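Long-range contacts in AT-less polyketide synthase (Streptomyces platensis subsp. rosaceus, PDB 4TKT), which probably extends a polyketide chain by decarboxylative Claisen condensation, as the ketosynthase domain KS6 of isomigrastatin biosynthesis: residues Arg96-Cys101 with Asn167-Phe172; Ala231-Arg236 with Gly243-Val248; Lys356-His361 with Pro385-Glu390. All blocks are in the same frame, centred on the assembly; numbering follows the deposited sequence.

Interaction 1 (Arg96-Cys101 with Asn167-Phe172)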
ATOM      1  N   ARG A  96     -13.707   1.527  -4.568  1.00 24.08           N
ATOM      2  CA  ARG A  96     -13.535   0.234  -5.218  1.00 21.25           C
ATOM      3  C   ARG A  96     -12.098  -0.264  -5.110  1.00 27.05           C
ATOM      4  O   ARG A  96     -11.860  -1.412  -4.734  1.00 34.06           O
ATOM      5  CB  ARG A  96     -13.952   0.311  -6.689  1.00 21.60           C
ATOM      6  CG  ARG A  96     -15.442   0.545  -6.909  1.00 22.33           C
ATOM      7  CD  ARG A  96     -15.796   0.423  -8.384  1.00 22.16           C
ATOM      8  NE  ARG A  96     -16.262   1.682  -8.956  1.00 27.84           N
ATOM      9  CZ  ARG A  96     -16.176   1.991 -10.246  1.00 24.48           C
ATOM     10  NH1 ARG A  96     -15.628   1.138 -11.099  1.00 23.06           N
ATOM     11  NH2 ARG A  96     -16.631   3.156 -10.683  1.00 22.34           N
ATOM     12  N   LEU A  97     -11.142   0.604  -5.425  1.00 27.47           N
ATOM     13  CA  LEU A  97      -9.738   0.210  -5.425  1.00 25.56           C
ATOM     14  C   LEU A  97      -9.195  -0.003  -4.014  1.00 30.75           C
ATOM     15  O   LEU A  97      -8.269  -0.790  -3.815  1.00 38.16           O
ATOM     16  CB  LEU A  97      -8.885   1.248  -6.158  1.00 24.05           C
ATOM     17  CG  LEU A  97      -9.142   1.393  -7.660  1.00 28.17           C
ATOM     18  CD1 LEU A  97      -7.969   2.073  -8.348  1.00 31.71           C
ATOM     19  CD2 LEU A  97      -9.425   0.044  -8.294  1.00 24.18           C
ATOM     20  N   PHE A  98      -9.763   0.693  -3.036  1.00 24.04           N
ATOM     21  CA  PHE A  98      -9.300   0.544  -1.664  1.00 21.04           C
ATOM     22  C   PHE A  98      -9.809  -0.769  -1.082  1.00 25.51           C
ATOM     23  O   PHE A  98      -9.124  -1.407  -0.283  1.00 31.97           O
ATOM     24  CB  PHE A  98      -9.741   1.723  -0.796  1.00 20.40           C
ATOM     25  CG  PHE A  98      -9.009   1.810   0.514  1.00 25.16           C
ATOM     26  CD1 PHE A  98      -7.638   2.019   0.542  1.00 24.81           C
ATOM     27  CD2 PHE A  98      -9.687   1.681   1.714  1.00 22.41           C
ATOM     28  CE1 PHE A  98      -6.956   2.097   1.743  1.00 20.90           C
ATOM     29  CE2 PHE A  98      -9.013   1.761   2.921  1.00 24.55           C
ATOM     30  CZ  PHE A  98      -7.644   1.970   2.936  1.00 20.83           C
ATOM     31  N   LEU A  99     -11.009  -1.169  -1.488  1.00 21.51           N
ATOM     32  CA  LEU A  99     -11.534  -2.480  -1.125  1.00 22.09           C
ATOM     33  C   LEU A  99     -10.570  -3.578  -1.557  1.00 28.69           C
ATOM     34  O   LEU A  99     -10.212  -4.447  -0.765  1.00 38.95           O
ATOM     35  CB  LEU A  99     -12.909  -2.711  -1.756  1.00 22.14           C
ATOM     36  CG  LEU A  99     -14.129  -2.394  -0.892  1.00 34.43           C
ATOM     37  CD1 LEU A  99     -15.409  -2.562  -1.694  1.00 37.12           C
ATOM     38  CD2 LEU A  99     -14.150  -3.282   0.342  1.00 32.03           C
ATOM     39  N   GLN A 100     -10.148  -3.522  -2.817  1.00 23.08           N
ATOM     40  CA  GLN A 100      -9.238  -4.521  -3.368  1.00 27.39           C
ATOM     41  C   GLN A 100      -7.865  -4.437  -2.707  1.00 24.23           C
ATOM     42  O   GLN A 100      -7.215  -5.453  -2.466  1.00 31.94           O
ATOM     43  CB  GLN A 100      -9.122  -4.350  -4.885  1.00 31.50           C
ATOM     44  CG  GLN A 100     -10.423  -4.656  -5.620  1.00 42.31           C
ATOM     45  CD  GLN A 100     -10.292  -4.579  -7.129  1.00 39.35           C
ATOM     46  OE1 GLN A 100      -9.359  -3.973  -7.655  1.00 36.10           O
ATOM     47  NE2 GLN A 100     -11.234  -5.197  -7.835  1.00 25.13           N
ATOM     48  N   CYS A 101      -7.439  -3.216  -2.407  1.00 23.57           N
ATOM     49  CA  CYS A 101      -6.199  -2.984  -1.683  1.00 23.80           C
ATOM     50  C   CYS A 101      -6.244  -3.591  -0.282  1.00 24.04           C
ATOM     51  O   CYS A 101      -5.276  -4.195   0.176  1.00 30.96           O
ATOM     52  CB  CYS A 101      -5.918  -1.487  -1.592  1.00 23.05           C
ATOM     53  SG  CYS A 101      -4.420  -1.062  -0.694  1.00 41.67           S
ATOM     54  N   ASN A 167     -15.496   2.928   5.513  1.00 19.27           N
ATOM     55  CA  ASN A 167     -16.678   2.221   5.991  1.00 19.55           C
ATOM     56  C   ASN A 167     -16.989   0.945   5.213  1.00 21.74           C
ATOM     57  O   ASN A 167     -17.435  -0.042   5.797  1.00 30.99           O
ATOM     58  CB  ASN A 167     -17.892   3.150   5.962  1.00 19.99           C
ATOM     59  CG  ASN A 167     -17.932   4.087   7.155  1.00 23.24           C
ATOM     60  OD1 ASN A 167     -17.058   4.045   8.019  1.00 26.86           O
ATOM     61  ND2 ASN A 167     -18.947   4.942   7.206  1.00 20.15           N
ATOM     62  N   ARG A 168     -16.754   0.956   3.905  1.00 22.60           N
ATOM     63  CA  ARG A 168     -17.028  -0.223   3.090  1.00 22.69           C
ATOM     64  C   ARG A 168     -16.038  -1.341   3.375  1.00 21.99           C
ATOM     65  O   ARG A 168     -16.396  -2.517   3.312  1.00 29.94           O
ATOM     66  CB  ARG A 168     -17.010   0.120   1.600  1.00 19.62           C
ATOM     67  CG  ARG A 168     -18.183   0.972   1.182  1.00 36.89           C
ATOM     68  CD  ARG A 168     -18.432   0.903  -0.306  1.00 42.02           C
ATOM     69  NE  ARG A 168     -19.501   1.815  -0.696  1.00 49.52           N
ATOM     70  CZ  ARG A 168     -20.795   1.567  -0.521  1.00 56.39           C
ATOM     71  NH1 ARG A 168     -21.185   0.427   0.037  1.00 56.17           N
ATOM     72  NH2 ARG A 168     -21.699   2.458  -0.905  1.00 60.25           N
ATOM     73  N   VAL A 169     -14.799  -0.975   3.685  1.00 22.65           N
ATOM     74  CA  VAL A 169     -13.800  -1.966   4.065  1.00 25.25           C
ATOM     75  C   VAL A 169     -14.194  -2.601   5.395  1.00 25.46           C
ATOM     76  O   VAL A 169     -14.207  -3.823   5.525  1.00 33.23           O
ATOM     77  CB  VAL A 169     -12.390  -1.352   4.172  1.00 19.63           C
ATOM     78  CG1 VAL A 169     -11.425  -2.340   4.785  1.00 20.14           C
ATOM     79  CG2 VAL A 169     -11.899  -0.922   2.802  1.00 19.29           C
ATOM     80  N   SER A 170     -14.531  -1.766   6.373  1.00 22.82           N
ATOM     81  CA  SER A 170     -14.970  -2.251   7.679  1.00 25.25           C
ATOM     82  C   SER A 170     -16.167  -3.181   7.544  1.00 27.45           C
ATOM     83  O   SER A 170     -16.228  -4.230   8.186  1.00 26.13           O
ATOM     84  CB  SER A 170     -15.323  -1.082   8.597  1.00 20.84           C
ATOM     85  OG  SER A 170     -14.201  -0.245   8.810  1.00 23.32           O
ATOM     86  N   TYR A 171     -17.117  -2.784   6.704  1.00 24.21           N
ATOM     87  CA  TYR A 171     -18.302  -3.589   6.447  1.00 20.98           C
ATOM     88  C   TYR A 171     -17.915  -4.938   5.844  1.00 30.10           C
ATOM     89  O   TYR A 171     -18.385  -5.988   6.284  1.00 33.22           O
ATOM     90  CB  TYR A 171     -19.261  -2.843   5.519  1.00 20.66           C
ATOM     91  CG  TYR A 171     -20.524  -3.608   5.198  1.00 24.36           C
ATOM     92  CD1 TYR A 171     -21.553  -3.705   6.126  1.00 22.45           C
ATOM     93  CD2 TYR A 171     -20.689  -4.230   3.969  1.00 24.62           C
ATOM     94  CE1 TYR A 171     -22.710  -4.404   5.841  1.00 29.79           C
ATOM     95  CE2 TYR A 171     -21.845  -4.931   3.672  1.00 26.50           C
ATOM     96  CZ  TYR A 171     -22.851  -5.013   4.613  1.00 32.78           C
ATOM     97  OH  TYR A 171     -24.003  -5.706   4.330  1.00 37.53           O
ATOM     98  N   PHE A 172     -17.041  -4.900   4.845  1.00 26.88           N
ATOM     99  CA  PHE A 172     -16.615  -6.106   4.148  1.00 21.18           C
ATOM    100  C   PHE A 172     -15.830  -7.048   5.053  1.00 26.63           C
ATOM    101  O   PHE A 172     -16.027  -8.263   5.018  1.00 29.96           O
ATOM    102  CB  PHE A 172     -15.773  -5.739   2.927  1.00 24.23           C
ATOM    103  CG  PHE A 172     -15.070  -6.908   2.308  1.00 29.77           C
ATOM    104  CD1 PHE A 172     -15.784  -7.875   1.619  1.00 28.71           C
ATOM    105  CD2 PHE A 172     -13.697  -7.043   2.415  1.00 32.53           C
ATOM    106  CE1 PHE A 172     -15.140  -8.958   1.049  1.00 33.02           C
ATOM    107  CE2 PHE A 172     -13.045  -8.122   1.845  1.00 36.18           C
ATOM    108  CZ  PHE A 172     -13.768  -9.081   1.161  1.00 35.43           C
TER
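The carbonyl oxygen of R168 takes the backbone amide of F172 at 2.9 Å (F172 N to R168 O), and the same oxygen lies 3.8 Å from the methyl CD2 of L99, so the tip of L99 rests over one turn of the helix across from it. No hydrogen bond links 96-101 to 167-172; the contact is apolar. CD2 of L99 does most of the touching: it also meets F172 CB at 3.9 Å and V169 CG2 at 4.1 Å. The preceding residue, F98, brings its ring against the same valine methyl, with F98 CD2 3.6 Å from V169 CG2 and the two side chains crossing at about a right angle. That ring gets there because CG is anti to the backbone N (chi1 -165°). V169 turns CG2 to the side of its own N, which puts this one methyl against both F98 and L99. The polar end of R168 leaves the interface and is salt-bridged to E95. The axes of the two short segments come within 9.5 Å, their N-to-C directions 41° apart. Beneath them F98 touches V253 and A135 while V169 touches V133, so helices 93-109 and 163-173 pack side by side on strands 252-260 and 129-136 of the central sheet.

Interaction 2 (Ala231-Arg236 with Gly243-Val248)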
ATOM      1  N   ALA A 231       1.028  23.557 -10.898  1.00 28.41           N
ATOM      2  CA  ALA A 231       1.560  22.541 -11.798  1.00 33.86           C
ATOM      3  C   ALA A 231       2.926  22.932 -12.350  1.00 37.90           C
ATOM      4  O   ALA A 231       3.191  24.107 -12.600  1.00 43.98           O
ATOM      5  CB  ALA A 231       0.587  22.289 -12.936  1.00 28.27           C
ATOM      6  N   SER A 232       3.793  21.939 -12.531  1.00 35.90           N
ATOM      7  CA  SER A 232       5.097  22.164 -13.146  1.00 38.97           C
ATOM      8  C   SER A 232       4.980  22.184 -14.668  1.00 39.82           C
ATOM      9  O   SER A 232       4.144  21.491 -15.247  1.00 35.03           O
ATOM     10  CB  SER A 232       6.101  21.096 -12.703  1.00 34.89           C
ATOM     11  OG  SER A 232       5.605  19.790 -12.944  1.00 32.05           O
ATOM     12  N   SER A 233       5.829  22.976 -15.310  1.00 40.38           N
ATOM     13  CA  SER A 233       5.759  23.170 -16.754  1.00 40.80           C
ATOM     14  C   SER A 233       6.131  21.926 -17.556  1.00 39.76           C
ATOM     15  O   SER A 233       5.808  21.833 -18.741  1.00 39.43           O
ATOM     16  CB  SER A 233       6.666  24.326 -17.168  1.00 34.52           C
ATOM     17  OG  SER A 233       6.277  25.522 -16.521  1.00 62.88           O
ATOM     18  N   ASP A 234       6.809  20.980 -16.913  1.00 32.57           N
ATOM     19  CA  ASP A 234       7.310  19.795 -17.604  1.00 36.24           C
ATOM     20  C   ASP A 234       6.673  18.505 -17.091  1.00 40.00           C
ATOM     21  O   ASP A 234       7.089  17.410 -17.466  1.00 45.36           O
ATOM     22  CB  ASP A 234       8.831  19.707 -17.469  1.00 37.40           C
ATOM     23  CG  ASP A 234       9.278  19.524 -16.032  1.00 47.72           C
ATOM     24  OD1 ASP A 234       8.499  19.862 -15.116  1.00 54.80           O
ATOM     25  OD2 ASP A 234      10.412  19.048 -15.819  1.00 51.18           O
ATOM     26  N   GLY A 235       5.671  18.642 -16.228  1.00 42.87           N
ATOM     27  CA  GLY A 235       4.950  17.497 -15.701  1.00 43.16           C
ATOM     28  C   GLY A 235       5.813  16.548 -14.896  1.00 42.34           C
ATOM     29  O   GLY A 235       5.604  15.337 -14.911  1.00 44.83           O
ATOM     30  N   ARG A 236       6.785  17.103 -14.184  1.00 41.04           N
ATOM     31  CA  ARG A 236       7.679  16.302 -13.364  1.00 37.47           C
ATOM     32  C   ARG A 236       7.812  16.895 -11.971  1.00 35.70           C
ATOM     33  O   ARG A 236       7.694  18.106 -11.789  1.00 39.51           O
ATOM     34  CB  ARG A 236       9.060  16.195 -14.019  1.00 38.95           C
ATOM     35  CG  ARG A 236       9.076  15.452 -15.345  1.00 39.46           C
ATOM     36  CD  ARG A 236       8.572  14.028 -15.182  1.00 37.89           C
ATOM     37  NE  ARG A 236       8.795  13.211 -16.372  1.00 38.40           N
ATOM     38  CZ  ARG A 236       8.039  13.254 -17.466  1.00 40.98           C
ATOM     39  NH1 ARG A 236       7.009  14.086 -17.538  1.00 44.40           N
ATOM     40  NH2 ARG A 236       8.317  12.466 -18.493  1.00 40.89           N
ATOM     41  N   GLY A 243      15.227  23.974 -11.496  1.00 38.77           N
ATOM     42  CA  GLY A 243      14.187  24.224 -12.477  1.00 40.79           C
ATOM     43  C   GLY A 243      12.823  23.669 -12.115  1.00 41.84           C
ATOM     44  O   GLY A 243      11.906  23.682 -12.936  1.00 42.49           O
ATOM     45  N   GLY A 244      12.683  23.177 -10.888  1.00 39.12           N
ATOM     46  CA  GLY A 244      11.400  22.682 -10.422  1.00 39.06           C
ATOM     47  C   GLY A 244      10.445  23.830 -10.163  1.00 40.19           C
ATOM     48  O   GLY A 244      10.689  24.658  -9.286  1.00 40.17           O
ATOM     49  N   ASP A 245       9.357  23.886 -10.924  1.00 41.28           N
ATOM     50  CA  ASP A 245       8.414  24.996 -10.817  1.00 43.52           C
ATOM     51  C   ASP A 245       6.989  24.514 -10.572  1.00 42.54           C
ATOM     52  O   ASP A 245       6.029  25.096 -11.078  1.00 48.79           O
ATOM     53  CB  ASP A 245       8.466  25.862 -12.079  1.00 47.73           C
ATOM     54  CG  ASP A 245       8.109  25.089 -13.336  1.00 53.04           C
ATOM     55  OD1 ASP A 245       8.072  23.840 -13.291  1.00 52.85           O
ATOM     56  OD2 ASP A 245       7.873  25.735 -14.378  1.00 54.71           O
ATOM     57  N   GLY A 246       6.859  23.452  -9.785  1.00 35.67           N
ATOM     58  CA  GLY A 246       5.560  22.893  -9.469  1.00 35.53           C
ATOM     59  C   GLY A 246       5.626  21.385  -9.341  1.00 38.31           C
ATOM     60  O   GLY A 246       6.710  20.808  -9.263  1.00 35.78           O
ATOM     61  N   TYR A 247       4.466  20.739  -9.323  1.00 36.88           N
ATOM     62  CA  TYR A 247       4.421  19.288  -9.232  1.00 33.15           C
ATOM     63  C   TYR A 247       3.564  18.691 -10.339  1.00 38.54           C
ATOM     64  O   TYR A 247       2.935  19.416 -11.111  1.00 39.38           O
ATOM     65  CB  TYR A 247       3.900  18.846  -7.860  1.00 33.35           C
ATOM     66  CG  TYR A 247       2.454  19.197  -7.566  1.00 34.51           C
ATOM     67  CD1 TYR A 247       1.419  18.366  -7.977  1.00 33.20           C
ATOM     68  CD2 TYR A 247       2.126  20.343  -6.852  1.00 30.96           C
ATOM     69  CE1 TYR A 247       0.100  18.673  -7.704  1.00 34.01           C
ATOM     70  CE2 TYR A 247       0.806  20.658  -6.572  1.00 31.43           C
ATOM     71  CZ  TYR A 247      -0.201  19.818  -7.000  1.00 34.75           C
ATOM     72  OH  TYR A 247      -1.514  20.120  -6.730  1.00 41.45           O
ATOM     73  N   VAL A 248       3.561  17.365 -10.414  1.00 36.83           N
ATOM     74  CA  VAL A 248       2.684  16.640 -11.322  1.00 30.23           C
ATOM     75  C   VAL A 248       1.868  15.642 -10.504  1.00 30.18           C
ATOM     76  O   VAL A 248       2.423  14.869  -9.723  1.00 35.44           O
ATOM     77  CB  VAL A 248       3.475  15.922 -12.444  1.00 26.49           C
ATOM     78  CG1 VAL A 248       4.535  14.994 -11.868  1.00 30.04           C
ATOM     79  CG2 VAL A 248       2.541  15.166 -13.364  1.00 29.13           C
TER
HETATM   80  O   HOH W   1       2.479  19.196 -13.961  1.00 36.99           O
HETATM   81  O   HOH W   2       9.235  20.018 -10.235  1.00 36.87           O
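D245 and S233 are brought together by two first torsions: CG of D245 stands between its backbone N and carbonyl carbon (chi1 60°), and OG of S233 lies anti to its carbonyl carbon, beside the N. The carboxylate then clasps S233 with both oxygens. The amide S233 N reaches D245 OD1 at 3.1 Å, the hydroxyl S233 OG reaches D245 OD2 at 2.7 Å, and each arrives on the syn side, tilted out of the carboxylate plane. Next door, S232 N gives Y247 O a bond of 3.0 Å, and a water is shared by S232 O and Y247 O. OG of S232 turns back to R236 O at 2.9 Å, across the type I turn S232-G235, whose G235 carbonyl oxygen is met by V248 CG1 at 3.2 Å. A side chain on G246 would run into the backbone of A231 and S232. Thus one loop, between helix 220-227 and strand 252-260, folds on itself. An alanine at D245 would probably leave the amide and hydroxyl of S233 without the carboxylate that accepts both, and would cost R56 its salt bridge here. D234 OD1 lies 4.4 Å from D245 OD1, a like-charge approach that the salt bridges D245-R56 and D234-R238 probably offset.

Interaction 3 (Lys356-His361 with Pro385-Glu390)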
ATOM      1  N   LYS A 356       8.338  10.735  -5.424  1.00 31.64           N
ATOM      2  CA  LYS A 356       7.585  11.627  -6.301  1.00 35.29           C
ATOM      3  C   LYS A 356       8.337  11.899  -7.601  1.00 37.46           C
ATOM      4  O   LYS A 356       7.733  12.219  -8.624  1.00 31.24           O
ATOM      5  CB  LYS A 356       7.271  12.942  -5.588  1.00 30.06           C
ATOM      6  CG  LYS A 356       6.354  12.780  -4.389  1.00 30.14           C
ATOM      7  CD  LYS A 356       5.790  14.113  -3.936  1.00 28.42           C
ATOM      8  CE  LYS A 356       4.884  13.942  -2.726  1.00 33.72           C
ATOM      9  NZ  LYS A 356       5.626  13.461  -1.530  1.00 41.11           N
ATOM     10  N   SER A 357       9.658  11.762  -7.562  1.00 35.53           N
ATOM     11  CA  SER A 357      10.468  11.913  -8.760  1.00 34.91           C
ATOM     12  C   SER A 357      10.253  10.725  -9.692  1.00 38.75           C
ATOM     13  O   SER A 357      10.583  10.785 -10.876  1.00 44.68           O
ATOM     14  CB  SER A 357      11.949  12.052  -8.399  1.00 39.58           C
ATOM     15  OG  SER A 357      12.424  10.898  -7.727  1.00 46.51           O
ATOM     16  N   ASN A 358       9.694   9.647  -9.149  1.00 40.05           N
ATOM     17  CA  ASN A 358       9.402   8.452  -9.932  1.00 40.00           C
ATOM     18  C   ASN A 358       7.961   8.406 -10.426  1.00 41.54           C
ATOM     19  O   ASN A 358       7.708   8.159 -11.607  1.00 46.12           O
ATOM     20  CB  ASN A 358       9.688   7.192  -9.112  1.00 34.96           C
ATOM     21  CG  ASN A 358      11.151   7.044  -8.762  1.00 44.43           C
ATOM     22  OD1 ASN A 358      11.588   7.450  -7.684  1.00 46.49           O
ATOM     23  ND2 ASN A 358      11.918   6.453  -9.670  1.00 49.26           N
ATOM     24  N   ILE A 359       7.021   8.645  -9.518  1.00 35.55           N
ATOM     25  CA  ILE A 359       5.611   8.394  -9.795  1.00 30.45           C
ATOM     26  C   ILE A 359       4.738   9.639  -9.690  1.00 31.19           C
ATOM     27  O   ILE A 359       3.535   9.582  -9.942  1.00 29.30           O
ATOM     28  CB  ILE A 359       5.048   7.326  -8.842  1.00 31.81           C
ATOM     29  CG1 ILE A 359       5.204   7.782  -7.389  1.00 31.14           C
ATOM     30  CG2 ILE A 359       5.754   5.998  -9.060  1.00 31.35           C
ATOM     31  CD1 ILE A 359       4.696   6.784  -6.373  1.00 32.00           C
ATOM     32  N   GLY A 360       5.343  10.762  -9.316  1.00 29.35           N
ATOM     33  CA  GLY A 360       4.609  12.008  -9.203  1.00 28.35           C
ATOM     34  C   GLY A 360       4.042  12.236  -7.816  1.00 34.72           C
ATOM     35  O   GLY A 360       4.338  11.494  -6.878  1.00 35.27           O
ATOM     36  N   HIS A 361       3.217  13.271  -7.691  1.00 26.46           N
ATOM     37  CA  HIS A 361       2.643  13.660  -6.408  1.00 25.61           C
ATOM     38  C   HIS A 361       1.296  12.974  -6.186  1.00 32.55           C
ATOM     39  O   HIS A 361       0.272  13.392  -6.736  1.00 30.10           O
ATOM     40  CB  HIS A 361       2.493  15.184  -6.343  1.00 30.85           C
ATOM     41  CG  HIS A 361       2.099  15.703  -4.994  1.00 35.33           C
ATOM     42  ND1 HIS A 361       2.021  14.900  -3.876  1.00 38.50           N
ATOM     43  CD2 HIS A 361       1.762  16.948  -4.585  1.00 33.42           C
ATOM     44  CE1 HIS A 361       1.653  15.628  -2.838  1.00 36.78           C
ATOM     45  NE2 HIS A 361       1.488  16.875  -3.241  1.00 33.41           N
ATOM     46  N   PRO A 385      17.777   5.460  -6.564  1.00 51.96           N
ATOM     47  CA  PRO A 385      17.979   6.812  -7.100  1.00 50.12           C
ATOM     48  C   PRO A 385      16.791   7.752  -6.915  1.00 43.21           C
ATOM     49  O   PRO A 385      15.646   7.310  -6.822  1.00 49.75           O
ATOM     50  CB  PRO A 385      18.217   6.563  -8.593  1.00 45.88           C
ATOM     51  CG  PRO A 385      18.717   5.175  -8.671  1.00 47.26           C
ATOM     52  CD  PRO A 385      18.002   4.429  -7.595  1.00 46.50           C
ATOM     53  N   SER A 386      17.085   9.047  -6.863  1.00 43.14           N
ATOM     54  CA  SER A 386      16.068  10.086  -6.919  1.00 41.43           C
ATOM     55  C   SER A 386      16.235  10.844  -8.236  1.00 48.61           C
ATOM     56  O   SER A 386      17.328  11.309  -8.559  1.00 53.45           O
ATOM     57  CB  SER A 386      16.181  11.028  -5.720  1.00 46.75           C
ATOM     58  OG  SER A 386      15.008  11.806  -5.566  1.00 43.80           O
ATOM     59  N   LEU A 387      15.152  10.963  -8.996  1.00 46.95           N
ATOM     60  CA  LEU A 387      15.234  11.424 -10.379  1.00 46.80           C
ATOM     61  C   LEU A 387      15.157  12.942 -10.549  1.00 40.16           C
ATOM     62  O   LEU A 387      14.765  13.665  -9.633  1.00 39.36           O
ATOM     63  CB  LEU A 387      14.125  10.770 -11.207  1.00 43.80           C
ATOM     64  CG  LEU A 387      14.090   9.241 -11.187  1.00 43.81           C
ATOM     65  CD1 LEU A 387      12.962   8.718 -12.066  1.00 41.39           C
ATOM     66  CD2 LEU A 387      15.429   8.670 -11.624  1.00 46.08           C
ATOM     67  N   HIS A 388      15.550  13.398 -11.737  1.00 40.91           N
ATOM     68  CA  HIS A 388      15.420  14.792 -12.161  1.00 40.66           C
ATOM     69  C   HIS A 388      16.185  15.764 -11.272  1.00 46.86           C
ATOM     70  O   HIS A 388      15.763  16.904 -11.074  1.00 46.99           O
ATOM     71  CB  HIS A 388      13.943  15.188 -12.219  1.00 38.80           C
ATOM     72  CG  HIS A 388      13.108  14.259 -13.044  1.00 43.96           C
ATOM     73  ND1 HIS A 388      13.349  14.035 -14.382  1.00 46.86           N
ATOM     74  CD2 HIS A 388      12.042  13.492 -12.720  1.00 44.26           C
ATOM     75  CE1 HIS A 388      12.465  13.170 -14.849  1.00 45.97           C
ATOM     76  NE2 HIS A 388      11.660  12.826 -13.859  1.00 47.10           N
ATOM     77  N   ALA A 389      17.319  15.314 -10.749  1.00 51.51           N
ATOM     78  CA  ALA A 389      18.148  16.166  -9.909  1.00 43.68           C
ATOM     79  C   ALA A 389      19.624  15.990 -10.231  1.00 45.83           C
ATOM     80  O   ALA A 389      20.460  15.979  -9.328  1.00 50.26           O
ATOM     81  CB  ALA A 389      17.889  15.872  -8.441  1.00 43.11           C
ATOM     82  N   GLU A 390      19.939  15.848 -11.518  1.00 49.40           N
ATOM     83  CA  GLU A 390      21.328  15.745 -11.959  1.00 52.44           C
ATOM     84  C   GLU A 390      22.093  16.979 -11.500  1.00 54.23           C
ATOM     85  O   GLU A 390      23.243  16.891 -11.069  1.00 60.89           O
ATOM     86  CB  GLU A 390      21.414  15.594 -13.481  1.00 49.14           C
TER
HETATM   87  O   HOH W   3      14.373   5.578  -8.766  1.00 36.52           O
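S357 directs its CB toward the loop 385-390, and its hydroxyl meets the backbone N of L387. With OG held between the backbone N and the carbonyl carbon (chi1 61°), the oxygen accepts L387 N at 3.0 Å in a nearly straight bond (162°). The same OG is hydrogen-bonded to S354 O, so the hydroxyl is held by two backbone partners, L387 N and S354 O. S386, one residue earlier on the loop, sends its own OG to S354 N, and both serines thus bond to the backbone of S354, two residues ahead of helix 356-359.

From the loop, L387 answers with its side chain. CG lies beside its backbone N, and the extended branch carries CD1 to 3.4 Å from the carbonyl oxygen S357 O, while the carbons S357 CB and L387 CB meet at 3.8 Å.

The segment 356-361 reads KSNIGH, a signature of ketosynthases in the thiolase fold. The short helix 356-359 gives way at G360, which has positive phi, and H361 beyond it packs against C186 and H321, consistent with the Cys-His-His active site of the family.

N358 crosses L387 at about a right angle, its ND2 lying 3.5 Å from L387 CD1. That nitrogen also serves polar partners: a water accepts a hydrogen bond from N358 ND2 (2.8 Å) and donates one to P385 O, and R35 O takes another bond from the same ND2. H388, next along the loop and in a left-handed backbone conformation, sets its imidazole obliquely to S357 O, with H388 CD2 3.6 Å from that oxygen. The imidazole NE2 makes a weak hydrogen bond to D36 OD2.

In the fold
Going from the N terminus, interaction 1 closes first, bringing helix 163-173 back beside helix 93-109 after 65 intervening residues that include strand 129-136. Interaction 2 follows, a tight six-residue closure within the loop leading to strand 252-260. Interaction 3 comes last, spanning 23 residues that are mostly helix 366-380. The three are in series, none nested or crossing. Interaction 1 stands apart, about 33 Å from interaction 2 and about 30 Å from interaction 3, centre to centre. Interactions 2 and 3 touch: V248 O and H361 N probably hydrogen-bond at 2.7 Å, and the rings of Y247 and H361 meet edge-to-face, joining the N- and C-terminal ketosynthase regions.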